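Local coordinates for glideosome-associated protein 50 (Plasmodium falciparum 3D7, PDB 3TGH) that forms part of the glideosome in the parasite's inner membrane complex, where it may help assemble and hold the machinery for gliding motility and host cell invasion, at residues Val35-Ser40 with Pro75-Leu80; Trp127-Thr132 with Lys180-Val185; Asn235-Ile240 with Ser267-Ser272. All blocks are in the same frame, centred on the assembly; numbering follows the deposited sequence.

How the contacts relate
Followed from the N terminus, the chain makes three contacts in series, none nested in or crossing another. Contact 1 closes a loop of 34 residues, holding helix 56-62, by pairing two parallel strands of one mixed sheet. Contact 2 closes 47 residues and sets helix 169-189, which carries the metal ligand His172, against strand 128-136. Contact 3 closes 26 residues, strand 245-250 among them. Contacts 2 and 3 both reach the second mixed sheet, at its two outermost strands, with centres about 27 Å apart. Contacts 1 and 2 meet between the sheets: Tyr128 OH lies 2.8 Å from Thr78 O, probably hydrogen-bonded, and the rings of Phe77 and Tyr130 stack.

Contact 1. Residues Val35-Ser40 with Pro75-Leu80; sequences VTFIVS and PFFTVL
Phe77 and Phe37 show how a parallel strand pair can carry aromatic packing on one face while its backbones are joined by hydrogen bonds. Phe77 CB sits 3.8 Å from Ile38 O and, slightly farther off, beside Val39 CG1. CG stays near the same oxygen, CD2 lies 3.7 Å from both Ile38 O and Phe37 CD1, CE2 meets Phe37 CD1 and CG, and CZ packs on Tyr130 CD2 of strand 128-136. The result is an offset edge-to-face pair, with the edge of Phe77 turned to the face of Phe37, centroids 5.6 Å apart and planes at 83°. The chi1 of Phe37 (62°) places its CG 3.9 Å from Phe77 CE2.

The opposite face belongs to Ile38, Ser40 and Phe76. Ile38 CG2 meets Phe76 CD1 at 3.7 Å, and Ser40 CB comes equally near Phe76 CZ. Between the faces, Ile38 N bonds to Pro75 O (2.9 Å), Phe77 N to Ile38 O (2.8 Å) and Ser40 N to Phe77 O, the last more bent (142°). Strands 37-40 and 75-78, with helix 56-62 between them, form a beta-alpha-beta unit of the calcineurin-like phosphoesterase fold, and the side chain of Val79 lies about 10 Å from that of the metal ligand His233.

Buried Ser40 OG bonds to both Leu9 O and Trp12 NE1, and Thr78 OG1 to Asn44 OD1. The chemistry implies a largely apolar core whose hydroxyls are satisfied by neighbouring loops.

Contact 2. Residues Trp127-Thr132 with Lys180-Val185; sequences WYHYFT and KSQLSV
Gln182 reaches across to His129 through its polar tip. Its CG is anti to its own carbonyl carbon (chi1 -67°), which sets CG 3.6 Å from His129 ND1, and the extended chain beyond carries the amide to the ring edge. There, NE2 donates a hydrogen bond to His129 ND1 at 2.9 Å. The donor lies in the imidazole plane, whereas the amide itself stands nearly perpendicular to the ring, the two planes being 89° apart. Use of ND1 as acceptor is consistent with a neutral imidazole carrying its proton on NE2. Tyr128 O is also near this amide, 3.4 Å from Gln182 NE2.

This is the helix-on-sheet layer of the metallophosphoesterase fold: helix and strand run nearly parallel, the axes of the segments 180-185 and 128-132 coming within 9.8 Å, with the helix lying against an edge strand of its sheet. Leu183, next in sequence, turns away from the strand and packs on Ile155 of the adjoining strand 148-156 and on Leu220 of helix 218-223.

At Val185 the contact becomes apolar. Its CG1, anti to the backbone N (chi1 172°), approaches Phe131 CZ at 4.2 Å, while the edge of the same ring is directed at Gln182 O, which lies 4.3 Å from Phe131 CZ. The Phe131 side chain also packs on Ile189, one turn further along the helix, and on Leu324 of a later loop.

Contact 3. Residues Asn235-Ile240 with Ser267-Ser272; sequences NNMEVI and SLFFSS
Phe270 takes Met237 O over one face of its ring, 3.8 Å above the plane and offset toward the rim, while the carboxylate of Glu238 arrives at the edge with OE1 3.7 Å from Phe270 CD1, their planes 87° apart. The Asn236 and Phe270 side chains cross at about a right angle, though amide and ring planes are only 30° apart, with Asn236 ND2 3.3 Å from Phe270 CE1. On the other side of the sheet, Phe269 has Ser271 N over one face and Val239 CG1 at its edge, and its ring stacks with Tyr300.

Met237 and Ser271 form a doubly hydrogen-bonded antiparallel pair: Met237 N reaches Ser271 O at 2.7 Å, almost straight, and Ser271 N returns a bond to Met237 O. Further along, Val239 faces both Leu268 and Phe269, a classic beta bulge: its N bonds to Phe269 O (3.1 Å) and its O accepts from Leu268 N (2.8 Å). This pairing adds strand 267-271 as an edge strand of the mixed sheet that also holds 245-250. The Asn235 side chain lies about 7 Å from that of the metal ligand His233.

Glu238 CG is anti to the backbone N (chi1 176°), and the extended chain beyond it brings OE2 to Ser267 OG, which donates at 2.7 Å to the anti lone pair. With Ser204 OG as a second partner of OE2, this donated bond would be consistent with a charged carboxylate.

Contact 1. Residues Val35-Ser40 with Pro75-Leu80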
loop_
_atom_site.group_PDB
_atom_site.type_symbol
_atom_site.label_atom_id
_atom_site.label_comp_id
_atom_site.label_asym_id
_atom_site.label_seq_id
_atom_site.Cartn_x
_atom_site.Cartn_y
_atom_site.Cartn_z
ATOM N N VAL A 35 -15.481 1.413 5.102
ATOM C CA VAL A 35 -14.035 1.608 5.024
ATOM C C VAL A 35 -13.681 2.963 5.637
ATOM O O VAL A 35 -14.370 3.954 5.388
ATOM C CB VAL A 35 -13.555 1.534 3.568
ATOM C CG1 VAL A 35 -12.118 2.057 3.427
ATOM C CG2 VAL A 35 -13.678 0.090 3.041
ATOM N N THR A 36 -12.621 3.005 6.441
ATOM C CA THR A 36 -12.205 4.254 7.098
ATOM C C THR A 36 -10.890 4.871 6.591
ATOM O O THR A 36 -10.581 6.013 6.921
ATOM C CB THR A 36 -12.148 4.087 8.621
ATOM O OG1 THR A 36 -11.249 3.025 8.949
ATOM C CG2 THR A 36 -13.551 3.777 9.169
ATOM N N PHE A 37 -10.128 4.135 5.785
ATOM C CA PHE A 37 -9.005 4.728 5.059
ATOM C C PHE A 37 -8.604 3.873 3.867
ATOM O O PHE A 37 -9.035 2.728 3.733
ATOM C CB PHE A 37 -7.794 5.010 5.963
ATOM C CG PHE A 37 -7.195 3.792 6.605
ATOM C CD1 PHE A 37 -6.119 3.131 6.018
ATOM C CD2 PHE A 37 -7.687 3.323 7.817
ATOM C CE1 PHE A 37 -5.549 2.015 6.626
ATOM C CE2 PHE A 37 -7.131 2.211 8.424
ATOM C CZ PHE A 37 -6.050 1.559 7.824
ATOM N N ILE A 38 -7.816 4.477 2.994
ATOM C CA ILE A 38 -7.364 3.847 1.761
ATOM C C ILE A 38 -5.843 3.807 1.782
ATOM O O ILE A 38 -5.191 4.754 2.235
ATOM C CB ILE A 38 -7.846 4.645 0.525
ATOM C CG1 ILE A 38 -9.378 4.755 0.506
ATOM C CG2 ILE A 38 -7.326 4.019 -0.771
ATOM C CD1 ILE A 38 -9.889 5.962 -0.291
ATOM N N VAL A 39 -5.270 2.711 1.288
ATOM C CA VAL A 39 -3.848 2.656 1.000
ATOM C C VAL A 39 -3.686 2.471 -0.501
ATOM O O VAL A 39 -4.539 1.859 -1.154
ATOM C CB VAL A 39 -3.105 1.520 1.752
ATOM C CG1 VAL A 39 -3.274 1.658 3.269
ATOM C CG2 VAL A 39 -3.566 0.137 1.274
ATOM N N SER A 40 -2.592 2.985 -1.048
ATOM C CA SER A 40 -2.354 2.894 -2.490
ATOM C C SER A 40 -0.993 2.299 -2.824
ATOM O O SER A 40 0.010 3.005 -2.773
ATOM C CB SER A 40 -2.493 4.274 -3.127
ATOM O OG SER A 40 -2.307 4.204 -4.532
ATOM N N PRO A 75 -8.354 9.349 4.943
ATOM C CA PRO A 75 -6.953 9.295 4.531
ATOM C C PRO A 75 -6.731 8.418 3.312
ATOM O O PRO A 75 -7.384 7.389 3.176
ATOM C CB PRO A 75 -6.251 8.681 5.749
ATOM C CG PRO A 75 -7.137 9.015 6.886
ATOM C CD PRO A 75 -8.521 8.910 6.337
ATOM N N PHE A 76 -5.826 8.866 2.445
ATOM C CA PHE A 76 -5.365 8.140 1.264
ATOM C C PHE A 76 -3.842 8.034 1.415
ATOM O O PHE A 76 -3.100 8.953 1.022
ATOM C CB PHE A 76 -5.757 8.929 0.013
ATOM C CG PHE A 76 -5.485 8.214 -1.286
ATOM C CD1 PHE A 76 -6.450 7.396 -1.858
ATOM C CD2 PHE A 76 -4.301 8.420 -1.968
ATOM C CE1 PHE A 76 -6.212 6.756 -3.069
ATOM C CE2 PHE A 76 -4.056 7.774 -3.182
ATOM C CZ PHE A 76 -5.013 6.941 -3.721
ATOM N N PHE A 77 -3.392 6.945 2.043
ATOM C CA PHE A 77 -1.982 6.734 2.364
ATOM C C PHE A 77 -1.345 6.151 1.120
ATOM O O PHE A 77 -1.671 5.023 0.724
ATOM C CB PHE A 77 -1.793 5.731 3.505
ATOM C CG PHE A 77 -2.334 6.189 4.834
ATOM C CD1 PHE A 77 -1.651 7.128 5.587
ATOM C CD2 PHE A 77 -3.497 5.639 5.347
ATOM C CE1 PHE A 77 -2.149 7.541 6.819
ATOM C CE2 PHE A 77 -3.997 6.049 6.573
ATOM C CZ PHE A 77 -3.322 6.998 7.307
ATOM N N THR A 78 -0.452 6.905 0.502
ATOM C CA THR A 78 0.126 6.458 -0.747
ATOM C C THR A 78 1.648 6.413 -0.731
ATOM O O THR A 78 2.298 6.890 0.194
ATOM C CB THR A 78 -0.406 7.290 -1.929
ATOM O OG1 THR A 78 -0.030 6.633 -3.147
ATOM C CG2 THR A 78 0.143 8.703 -1.910
ATOM N N VAL A 79 2.195 5.746 -1.744
ATOM C CA VAL A 79 3.621 5.710 -2.004
ATOM C C VAL A 79 3.821 5.928 -3.498
ATOM O O VAL A 79 2.871 5.852 -4.279
ATOM C CB VAL A 79 4.248 4.340 -1.657
ATOM C CG1 VAL A 79 4.198 4.086 -0.160
ATOM C CG2 VAL A 79 3.539 3.214 -2.418
ATOM N N LEU A 80 5.063 6.192 -3.878
ATOM C CA LEU A 80 5.423 6.322 -5.277
ATOM C C LEU A 80 5.799 4.976 -5.862
ATOM O O LEU A 80 6.383 4.115 -5.191
ATOM C CB LEU A 80 6.603 7.278 -5.434
ATOM C CG LEU A 80 6.278 8.747 -5.739
ATOM C CD1 LEU A 80 4.957 9.249 -5.191
ATOM C CD2 LEU A 80 7.432 9.634 -5.390
#

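Contact 2. Residues Trp127-Thr132 with Lys180-Val185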
loop_
_atom_site.group_PDB
_atom_site.type_symbol
_atom_site.label_atom_id
_atom_site.label_comp_id
_atom_site.label_asym_id
_atom_site.label_seq_id
_atom_site.Cartn_x
_atom_site.Cartn_y
_atom_site.Cartn_z
ATOM N N TRP A 127 9.045 7.027 2.197
ATOM C CA TRP A 127 8.792 5.892 3.068
ATOM C C TRP A 127 8.381 6.430 4.441
ATOM O O TRP A 127 8.874 7.479 4.880
ATOM C CB TRP A 127 10.019 4.975 3.190
ATOM C CG TRP A 127 11.211 5.618 3.839
ATOM C CD1 TRP A 127 11.583 5.531 5.141
ATOM C CD2 TRP A 127 12.173 6.455 3.195
ATOM N NE1 TRP A 127 12.732 6.267 5.354
ATOM C CE2 TRP A 127 13.108 6.846 4.169
ATOM C CE3 TRP A 127 12.338 6.907 1.877
ATOM C CZ2 TRP A 127 14.188 7.681 3.876
ATOM C CZ3 TRP A 127 13.406 7.737 1.584
ATOM C CH2 TRP A 127 14.321 8.114 2.579
ATOM N N TYR A 128 7.486 5.715 5.112
ATOM C CA TYR A 128 6.935 6.170 6.399
ATOM C C TYR A 128 6.122 5.050 7.059
ATOM O O TYR A 128 6.112 3.906 6.586
ATOM C CB TYR A 128 6.091 7.456 6.213
ATOM C CG TYR A 128 4.856 7.306 5.335
ATOM C CD1 TYR A 128 4.956 7.357 3.950
ATOM C CD2 TYR A 128 3.584 7.143 5.899
ATOM C CE1 TYR A 128 3.851 7.206 3.141
ATOM C CE2 TYR A 128 2.454 7.009 5.099
ATOM C CZ TYR A 128 2.599 7.024 3.714
ATOM O OH TYR A 128 1.492 6.899 2.911
ATOM N N HIS A 129 5.467 5.362 8.172
ATOM C CA HIS A 129 4.652 4.373 8.884
ATOM C C HIS A 129 3.431 5.032 9.478
ATOM O O HIS A 129 3.399 6.252 9.646
ATOM C CB HIS A 129 5.463 3.712 9.997
ATOM C CG HIS A 129 6.160 4.696 10.879
ATOM N ND1 HIS A 129 7.478 5.048 10.698
ATOM C CD2 HIS A 129 5.704 5.458 11.903
ATOM C CE1 HIS A 129 7.819 5.949 11.601
ATOM N NE2 HIS A 129 6.762 6.212 12.348
ATOM N N TYR A 130 2.443 4.203 9.794
ATOM C CA TYR A 130 1.206 4.621 10.442
ATOM C C TYR A 130 0.816 3.500 11.403
ATOM O O TYR A 130 0.555 2.372 10.992
ATOM C CB TYR A 130 0.117 4.854 9.392
ATOM C CG TYR A 130 -1.278 5.058 9.944
ATOM C CD1 TYR A 130 -1.566 6.127 10.783
ATOM C CD2 TYR A 130 -2.322 4.195 9.592
ATOM C CE1 TYR A 130 -2.855 6.323 11.285
ATOM C CE2 TYR A 130 -3.611 4.381 10.088
ATOM C CZ TYR A 130 -3.868 5.446 10.932
ATOM O OH TYR A 130 -5.143 5.632 11.415
ATOM N N PHE A 131 0.824 3.808 12.691
ATOM C CA PHE A 131 0.457 2.841 13.714
ATOM C C PHE A 131 -0.903 3.233 14.239
ATOM O O PHE A 131 -1.140 4.405 14.538
ATOM C CB PHE A 131 1.463 2.864 14.865
ATOM C CG PHE A 131 2.719 2.090 14.596
ATOM C CD1 PHE A 131 3.639 2.535 13.657
ATOM C CD2 PHE A 131 3.001 0.932 15.306
ATOM C CE1 PHE A 131 4.804 1.817 13.407
ATOM C CE2 PHE A 131 4.167 0.217 15.067
ATOM C CZ PHE A 131 5.071 0.661 14.123
ATOM N N THR A 132 -1.794 2.258 14.353
ATOM C CA THR A 132 -3.131 2.508 14.850
ATOM C C THR A 132 -3.605 1.332 15.708
ATOM O O THR A 132 -2.862 0.377 15.941
ATOM C CB THR A 132 -4.108 2.805 13.690
ATOM O OG1 THR A 132 -5.355 3.274 14.221
ATOM C CG2 THR A 132 -4.324 1.567 12.804
ATOM N N LYS A 180 14.144 -1.252 8.799
ATOM C CA LYS A 180 14.560 -2.175 9.844
ATOM C C LYS A 180 14.096 -1.712 11.226
ATOM O O LYS A 180 13.640 -2.526 12.032
ATOM C CB LYS A 180 16.078 -2.383 9.825
ATOM C CG LYS A 180 16.566 -3.169 8.609
ATOM C CD LYS A 180 18.098 -3.193 8.511
ATOM C CE LYS A 180 18.562 -4.029 7.323
ATOM N NZ LYS A 180 20.048 -3.989 7.122
ATOM N N SER A 181 14.197 -0.410 11.477
ATOM C CA SER A 181 13.737 0.181 12.737
ATOM C C SER A 181 12.225 0.039 12.890
ATOM O O SER A 181 11.748 -0.378 13.934
ATOM C CB SER A 181 14.140 1.650 12.824
ATOM O OG SER A 181 15.550 1.782 12.828
ATOM N N GLN A 182 11.476 0.365 11.840
ATOM C CA GLN A 182 10.018 0.214 11.863
ATOM C C GLN A 182 9.585 -1.225 12.168
ATOM O O GLN A 182 8.684 -1.457 12.965
ATOM C CB GLN A 182 9.417 0.657 10.526
ATOM C CG GLN A 182 9.546 2.141 10.241
ATOM C CD GLN A 182 9.357 2.488 8.778
ATOM O OE1 GLN A 182 9.634 1.672 7.895
ATOM N NE2 GLN A 182 8.911 3.713 8.510
ATOM N N LEU A 183 10.220 -2.201 11.520
ATOM C CA LEU A 183 9.852 -3.599 11.720
ATOM C C LEU A 183 10.229 -4.075 13.121
ATOM O O LEU A 183 9.482 -4.834 13.745
ATOM C CB LEU A 183 10.500 -4.489 10.650
ATOM C CG LEU A 183 9.938 -4.307 9.237
ATOM C CD1 LEU A 183 10.889 -4.963 8.211
ATOM C CD2 LEU A 183 8.539 -4.871 9.103
ATOM N N SER A 184 11.370 -3.607 13.620
ATOM C CA SER A 184 11.816 -3.924 14.980
ATOM C C SER A 184 10.821 -3.457 16.046
ATOM O O SER A 184 10.593 -4.154 17.037
ATOM C CB SER A 184 13.181 -3.294 15.250
ATOM O OG SER A 184 13.664 -3.678 16.523
ATOM N N VAL A 185 10.233 -2.284 15.839
ATOM C CA VAL A 185 9.209 -1.762 16.746
ATOM C C VAL A 185 7.897 -2.524 16.567
ATOM O O VAL A 185 7.284 -2.944 17.548
ATOM C CB VAL A 185 8.987 -0.252 16.547
ATOM C CG1 VAL A 185 7.776 0.238 17.351
ATOM C CG2 VAL A 185 10.241 0.524 16.943
#

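Contact 3. Residues Asn235-Ile240 with Ser267-Ser272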
loop_
_atom_site.group_PDB
_atom_site.type_symbol
_atom_site.label_atom_id
_atom_site.label_comp_id
_atom_site.label_asym_id
_atom_site.label_seq_id
_atom_site.Cartn_x
_atom_site.Cartn_y
_atom_site.Cartn_z
ATOM N N ASN A 235 -0.213 -5.082 -13.392
ATOM C CA ASN A 235 -1.588 -4.615 -13.529
ATOM C C ASN A 235 -2.575 -5.766 -13.483
ATOM O O ASN A 235 -3.231 -6.101 -14.480
ATOM C CB ASN A 235 -1.760 -3.779 -14.796
ATOM C CG ASN A 235 -0.810 -2.603 -14.848
ATOM O OD1 ASN A 235 -0.153 -2.380 -15.861
ATOM N ND2 ASN A 235 -0.720 -1.853 -13.747
ATOM N N ASN A 236 -2.662 -6.365 -12.302
ATOM C CA ASN A 236 -3.537 -7.496 -12.052
ATOM C C ASN A 236 -3.814 -7.596 -10.563
ATOM O O ASN A 236 -3.295 -6.792 -9.763
ATOM C CB ASN A 236 -2.913 -8.796 -12.592
ATOM C CG ASN A 236 -1.570 -9.115 -11.960
ATOM O OD1 ASN A 236 -0.524 -8.864 -12.553
ATOM N ND2 ASN A 236 -1.593 -9.676 -10.759
ATOM N N MET A 237 -4.651 -8.557 -10.195
ATOM C CA MET A 237 -4.879 -8.878 -8.794
ATOM C C MET A 237 -4.359 -10.281 -8.550
ATOM O O MET A 237 -4.479 -11.155 -9.416
ATOM C CB MET A 237 -6.370 -8.776 -8.450
ATOM C CG MET A 237 -6.899 -7.340 -8.522
ATOM S SD MET A 237 -8.646 -7.137 -8.052
ATOM C CE MET A 237 -9.426 -8.351 -9.085
ATOM N N GLU A 238 -3.768 -10.496 -7.383
ATOM C CA GLU A 238 -3.247 -11.810 -7.025
ATOM C C GLU A 238 -3.028 -11.939 -5.525
ATOM O O GLU A 238 -2.767 -10.943 -4.833
ATOM C CB GLU A 238 -1.921 -12.079 -7.755
ATOM C CG GLU A 238 -1.245 -13.406 -7.361
ATOM C CD GLU A 238 -0.229 -13.900 -8.373
ATOM O OE1 GLU A 238 0.507 -13.076 -8.961
ATOM O OE2 GLU A 238 -0.157 -15.129 -8.573
ATOM N N VAL A 239 -3.143 -13.165 -5.027
ATOM C CA VAL A 239 -2.622 -13.492 -3.710
ATOM C C VAL A 239 -1.742 -14.746 -3.794
ATOM O O VAL A 239 -2.154 -15.793 -4.328
ATOM C CB VAL A 239 -3.739 -13.611 -2.629
ATOM C CG1 VAL A 239 -4.845 -14.544 -3.072
ATOM C CG2 VAL A 239 -3.140 -14.049 -1.281
ATOM N N ILE A 240 -0.506 -14.591 -3.323
ATOM C CA ILE A 240 0.459 -15.673 -3.176
ATOM C C ILE A 240 0.733 -15.827 -1.690
ATOM O O ILE A 240 1.093 -14.854 -1.025
ATOM C CB ILE A 240 1.758 -15.348 -3.934
ATOM C CG1 ILE A 240 1.509 -15.454 -5.443
ATOM C CG2 ILE A 240 2.907 -16.275 -3.494
ATOM C CD1 ILE A 240 2.612 -14.860 -6.303
ATOM N N SER A 267 0.505 -19.418 -5.757
ATOM C CA SER A 267 -0.597 -18.520 -6.073
ATOM C C SER A 267 -1.928 -19.191 -5.732
ATOM O O SER A 267 -2.188 -20.331 -6.134
ATOM C CB SER A 267 -0.565 -18.120 -7.548
ATOM O OG SER A 267 -1.634 -17.251 -7.857
ATOM N N LEU A 268 -2.763 -18.480 -4.980
ATOM C CA LEU A 268 -4.081 -18.972 -4.598
ATOM C C LEU A 268 -5.179 -18.389 -5.484
ATOM O O LEU A 268 -6.254 -18.967 -5.619
ATOM C CB LEU A 268 -4.368 -18.623 -3.135
ATOM C CG LEU A 268 -3.444 -19.261 -2.094
ATOM C CD1 LEU A 268 -3.757 -18.696 -0.710
ATOM C CD2 LEU A 268 -3.574 -20.776 -2.113
ATOM N N PHE A 269 -4.901 -17.236 -6.079
ATOM C CA PHE A 269 -5.864 -16.541 -6.904
ATOM C C PHE A 269 -5.138 -15.547 -7.786
ATOM O O PHE A 269 -4.205 -14.876 -7.334
ATOM C CB PHE A 269 -6.872 -15.801 -6.010
ATOM C CG PHE A 269 -7.582 -14.666 -6.696
ATOM C CD1 PHE A 269 -8.608 -14.910 -7.589
ATOM C CD2 PHE A 269 -7.228 -13.349 -6.433
ATOM C CE1 PHE A 269 -9.271 -13.863 -8.216
ATOM C CE2 PHE A 269 -7.883 -12.298 -7.060
ATOM C CZ PHE A 269 -8.905 -12.557 -7.956
ATOM N N PHE A 270 -5.569 -15.459 -9.039
ATOM C CA PHE A 270 -5.051 -14.467 -9.972
ATOM C C PHE A 270 -6.179 -13.989 -10.874
ATOM O O PHE A 270 -6.960 -14.797 -11.373
ATOM C CB PHE A 270 -3.932 -15.060 -10.835
ATOM C CG PHE A 270 -3.326 -14.079 -11.803
ATOM C CD1 PHE A 270 -2.112 -13.473 -11.526
ATOM C CD2 PHE A 270 -3.972 -13.765 -12.997
ATOM C CE1 PHE A 270 -1.544 -12.567 -12.410
ATOM C CE2 PHE A 270 -3.418 -12.859 -13.880
ATOM C CZ PHE A 270 -2.198 -12.253 -13.586
ATOM N N SER A 271 -6.241 -12.678 -11.103
ATOM C CA SER A 271 -7.184 -12.108 -12.063
ATOM C C SER A 271 -6.593 -10.875 -12.735
ATOM O O SER A 271 -5.977 -10.039 -12.080
ATOM C CB SER A 271 -8.488 -11.725 -11.369
ATOM O OG SER A 271 -9.395 -11.142 -12.285
ATOM N N SER A 272 -6.800 -10.763 -14.043
ATOM C CA SER A 272 -6.387 -9.584 -14.791
ATOM C C SER A 272 -7.471 -8.499 -14.770
ATOM O O SER A 272 -7.277 -7.435 -15.347
ATOM C CB SER A 272 -6.042 -9.965 -16.237
ATOM O OG SER A 272 -7.168 -10.493 -16.905
#